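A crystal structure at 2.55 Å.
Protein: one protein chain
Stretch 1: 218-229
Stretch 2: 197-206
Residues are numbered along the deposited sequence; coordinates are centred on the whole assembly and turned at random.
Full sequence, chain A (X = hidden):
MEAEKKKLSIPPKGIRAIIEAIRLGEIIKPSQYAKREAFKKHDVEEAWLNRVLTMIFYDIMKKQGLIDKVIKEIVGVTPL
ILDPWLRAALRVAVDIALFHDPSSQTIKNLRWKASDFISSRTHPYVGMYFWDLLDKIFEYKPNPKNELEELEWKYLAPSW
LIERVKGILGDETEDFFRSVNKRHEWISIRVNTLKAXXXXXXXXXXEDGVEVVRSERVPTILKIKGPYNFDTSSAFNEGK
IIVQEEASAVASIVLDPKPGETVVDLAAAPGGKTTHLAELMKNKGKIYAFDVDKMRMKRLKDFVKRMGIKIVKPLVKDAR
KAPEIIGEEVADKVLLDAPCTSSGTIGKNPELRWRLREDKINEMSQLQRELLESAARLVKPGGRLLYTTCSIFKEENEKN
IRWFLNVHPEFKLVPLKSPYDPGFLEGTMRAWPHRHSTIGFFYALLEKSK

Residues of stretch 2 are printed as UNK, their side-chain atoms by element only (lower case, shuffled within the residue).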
# COMPACT_ATOMS: atom_id res chain seq x y z
N VAL A 218 12.44 12.22 -8.85
CA VAL A 218 11.35 12.81 -9.62
C VAL A 218 10.80 14.05 -8.88
O VAL A 218 10.05 13.93 -7.91
CB VAL A 218 10.28 11.76 -10.10
CG1 VAL A 218 10.21 10.56 -9.17
CG2 VAL A 218 8.90 12.38 -10.33
N PRO A 219 11.21 15.24 -9.34
CA PRO A 219 10.94 16.53 -8.69
C PRO A 219 9.46 16.90 -8.57
O PRO A 219 9.14 17.93 -7.96
CB PRO A 219 11.67 17.53 -9.59
CG PRO A 219 12.70 16.72 -10.31
CD PRO A 219 12.03 15.41 -10.55
N THR A 220 8.57 16.09 -9.13
CA THR A 220 7.13 16.30 -8.94
C THR A 220 6.60 15.50 -7.75
O THR A 220 5.43 15.65 -7.37
CB THR A 220 6.31 15.98 -10.21
OG1 THR A 220 6.73 14.72 -10.75
CG2 THR A 220 6.50 17.06 -11.26
N ILE A 221 7.46 14.66 -7.17
CA ILE A 221 7.12 13.89 -5.98
C ILE A 221 7.57 14.63 -4.71
O ILE A 221 8.71 15.10 -4.62
CB ILE A 221 7.73 12.46 -6.03
CG1 ILE A 221 7.00 11.59 -7.07
CG2 ILE A 221 7.71 11.78 -4.65
CD1 ILE A 221 5.59 11.16 -6.69
N LEU A 222 6.66 14.74 -3.75
CA LEU A 222 6.96 15.36 -2.47
C LEU A 222 6.68 14.40 -1.33
O LEU A 222 5.66 13.71 -1.33
CB LEU A 222 6.12 16.63 -2.27
CG LEU A 222 6.09 17.71 -3.36
CD1 LEU A 222 5.01 18.72 -3.05
CD2 LEU A 222 7.45 18.39 -3.53
N LYS A 223 7.59 14.36 -0.37
CA LYS A 223 7.34 13.65 0.87
C LYS A 223 6.90 14.67 1.92
O LYS A 223 7.59 15.66 2.16
CB LYS A 223 8.56 12.85 1.32
CG LYS A 223 8.89 11.70 0.37
CD LYS A 223 10.19 10.97 0.74
CE LYS A 223 10.40 9.70 -0.11
NZ LYS A 223 10.75 9.99 -1.54
N ILE A 224 5.73 14.44 2.50
CA ILE A 224 5.19 15.32 3.53
C ILE A 224 5.04 14.56 4.85
O ILE A 224 4.65 13.39 4.86
CB ILE A 224 3.85 16.00 3.11
CG1 ILE A 224 2.73 14.98 2.91
CG2 ILE A 224 4.06 16.85 1.86
CD1 ILE A 224 1.33 15.58 2.84
N LYS A 225 5.37 15.23 5.95
CA LYS A 225 5.31 14.61 7.27
C LYS A 225 3.89 14.69 7.81
O LYS A 225 3.36 15.79 8.05
CB LYS A 225 6.30 15.28 8.23
CG LYS A 225 6.66 14.45 9.46
CD LYS A 225 7.78 15.11 10.26
CE LYS A 225 8.51 14.12 11.15
NZ LYS A 225 7.74 13.74 12.36
N GLY A 226 3.27 13.53 8.01
CA GLY A 226 1.91 13.44 8.55
C GLY A 226 1.80 13.97 9.97
O GLY A 226 2.81 14.28 10.59
N PRO A 227 0.56 14.07 10.50
CA PRO A 227 -0.68 13.73 9.80
C PRO A 227 -1.18 14.84 8.88
O PRO A 227 -0.98 16.02 9.16
CB PRO A 227 -1.67 13.50 10.95
CG PRO A 227 -1.17 14.38 12.05
CD PRO A 227 0.31 14.55 11.87
N TYR A 228 -1.82 14.44 7.78
CA TYR A 228 -2.34 15.39 6.80
C TYR A 228 -3.74 15.00 6.35
O TYR A 228 -3.94 13.91 5.80
CB TYR A 228 -1.39 15.48 5.61
CG TYR A 228 -1.75 16.56 4.61
CD1 TYR A 228 -1.42 17.89 4.84
CD2 TYR A 228 -2.42 16.24 3.42
CE1 TYR A 228 -1.75 18.89 3.93
CE2 TYR A 228 -2.75 17.23 2.50
CZ TYR A 228 -2.41 18.55 2.76
OH TYR A 228 -2.73 19.53 1.85
N ASN A 229 -4.69 15.89 6.59
CA ASN A 229 -6.08 15.66 6.21
C ASN A 229 -6.34 16.03 4.75
O ASN A 229 -6.29 17.20 4.37
CB ASN A 229 -7.02 16.43 7.15
CG ASN A 229 -8.46 15.95 7.08
OD1 ASN A 229 -9.33 16.46 7.79
ND2 ASN A 229 -8.72 14.96 6.23
N UNK A 197 1.97 23.90 -10.26
CA UNK A 197 3.41 23.66 -10.27
C UNK A 197 3.95 23.38 -8.86
O UNK A 197 3.32 23.72 -7.87
c UNK A 197 4.46 25.96 -10.01
n UNK A 197 5.67 26.00 -9.48
o UNK A 197 3.60 26.81 -9.79
c UNK A 197 4.18 24.80 -10.95
N UNK A 198 5.13 22.76 -8.81
CA UNK A 198 5.69 22.21 -7.56
C UNK A 198 5.86 23.24 -6.44
O UNK A 198 5.35 23.04 -5.33
c UNK A 198 6.84 20.39 -8.89
c UNK A 198 7.03 21.46 -7.82
c UNK A 198 7.54 20.83 -6.54
N UNK A 199 6.58 24.33 -6.72
CA UNK A 199 6.88 25.34 -5.70
C UNK A 199 5.62 25.96 -5.10
O UNK A 199 5.56 26.21 -3.89
c UNK A 199 9.95 25.64 -5.13
c UNK A 199 7.80 26.43 -6.27
o UNK A 199 9.75 26.34 -4.11
o UNK A 199 10.68 24.62 -5.12
c UNK A 199 9.27 26.02 -6.44
N UNK A 200 4.63 26.22 -5.95
CA UNK A 200 3.33 26.73 -5.53
C UNK A 200 2.67 25.79 -4.52
O UNK A 200 2.13 26.24 -3.50
o UNK A 200 -1.07 27.24 -7.72
c UNK A 200 0.96 27.22 -6.47
o UNK A 200 0.42 25.73 -8.26
c UNK A 200 0.04 26.69 -7.56
c UNK A 200 2.44 26.93 -6.76
N UNK A 201 2.74 24.49 -4.80
CA UNK A 201 2.22 23.46 -3.90
C UNK A 201 3.02 23.40 -2.59
O UNK A 201 2.44 23.39 -1.51
c UNK A 201 1.89 20.96 -3.57
c UNK A 201 2.17 22.06 -4.58
c UNK A 201 1.13 22.04 -5.69
N UNK A 202 4.35 23.37 -2.71
CA UNK A 202 5.24 23.39 -1.54
C UNK A 202 4.92 24.56 -0.61
O UNK A 202 4.79 24.38 0.60
c UNK A 202 6.74 23.41 -1.96
c UNK A 202 7.64 23.74 -0.77
c UNK A 202 7.14 22.07 -2.59
c UNK A 202 8.56 22.03 -3.13
N UNK A 203 4.77 25.76 -1.19
CA UNK A 203 4.41 26.96 -0.43
C UNK A 203 3.08 26.86 0.29
O UNK A 203 2.97 27.26 1.45
N UNK A 204 2.08 26.31 -0.39
CA UNK A 204 0.75 26.11 0.19
C UNK A 204 0.77 25.09 1.33
O UNK A 204 0.03 25.24 2.31
c UNK A 204 -1.73 25.77 -0.48
c UNK A 204 -2.66 25.02 -1.42
c UNK A 204 -0.25 25.68 -0.90
o UNK A 204 -3.59 24.35 -0.92
o UNK A 204 -2.48 25.10 -2.65
N UNK A 205 1.61 24.07 1.20
CA UNK A 205 1.80 23.08 2.25
C UNK A 205 2.57 23.65 3.44
O UNK A 205 2.21 23.40 4.60
c UNK A 205 0.67 20.14 1.46
c UNK A 205 1.77 20.92 0.74
c UNK A 205 2.75 19.98 0.06
c UNK A 205 2.52 21.84 1.71
N UNK A 206 3.62 24.42 3.16
CA UNK A 206 4.41 25.08 4.20
C UNK A 206 3.66 26.27 4.81
O UNK A 206 4.09 26.81 5.84
c UNK A 206 5.78 25.51 3.66
o UNK A 206 9.06 23.98 3.12
c UNK A 206 6.72 24.33 3.38
o UNK A 206 8.24 25.87 2.35
c UNK A 206 8.10 24.76 2.92

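Position 197 carries two side-chain carbons, the second bearing one oxygen and one nitrogen; nothing here reaches stretch 1. This is an amide on a short stem, Asn 197. It occupies the N-cap position, and its backbone O accepts the first helical hydrogen bond, from N of position 201 at 3.2 Å.

Position 198 has three carbons, one carrying the other two, and lies beside Pro 219, Thr 220 and Leu 222. The fork at the first carbon identifies Val 198. Its CG2 lies 3.5 Å from O of Pro 219, while CG1 packs 3.9 Å from CD2 of Leu 222; a compact side chain suits this spot, where the backbones come within 6.2 Å, CA of Val 198 to CA of Thr 220.

Position 199 shows three carbons ending in two oxygens, without contact to stretch 1: Glu 199, whose charge suits the exposed side of the helix.

Position 200 has the same composition and is likewise exposed, hence Glu 200. Its OE2 accepts a hydrogen bond from N of Asn 197 at 3.1 Å, tying the side chain back to the start of the helix.

Position 201 again has one carbon carrying two, and it touches Leu 222. This is Val 201, buried, with CG1 3.9 Å from CD1 of Leu 222.

Position 202 has four carbons, forked at the first, with one arm two carbons long, and touches Leu 222: Ile 202. Its end comes nearer than its CB direction suggests, with CG1 3.8 Å from CD2 of Leu 222.

Position 203 has no side-chain atoms and makes no contact, so it is Gly 203. Room exists for a CB, so this contact does not demand glycine.

Position 204 has three carbons and a terminal pair of oxygens. Glu 204 is partly exposed and stays outside the apolar contact.

Position 205 has four carbons forked at the second, and meets Leu 222, Ile 224 and Tyr 228. This is Leu 205; its longer stem carries CD1 to 3.8 Å from CG2 of Ile 224 and CD2 to 3.7 Å from CE1 of Tyr 228.

Position 206 ends three carbons in two oxygens and is exposed, as suits Glu 206.

The helix and strand run nearly parallel, 10° apart, axes 10.4 Å from each other. Leu 222 bridges that gap, touching Val 198, Val 201, Ile 202 and Leu 205, while Ile 224 and Tyr 228 extend the packing around Leu 205. No hydrogen bond crosses; side-chain packing dominates, burying 334 Å².

Stretch 2, residues 197-206: NVEEVIGELE
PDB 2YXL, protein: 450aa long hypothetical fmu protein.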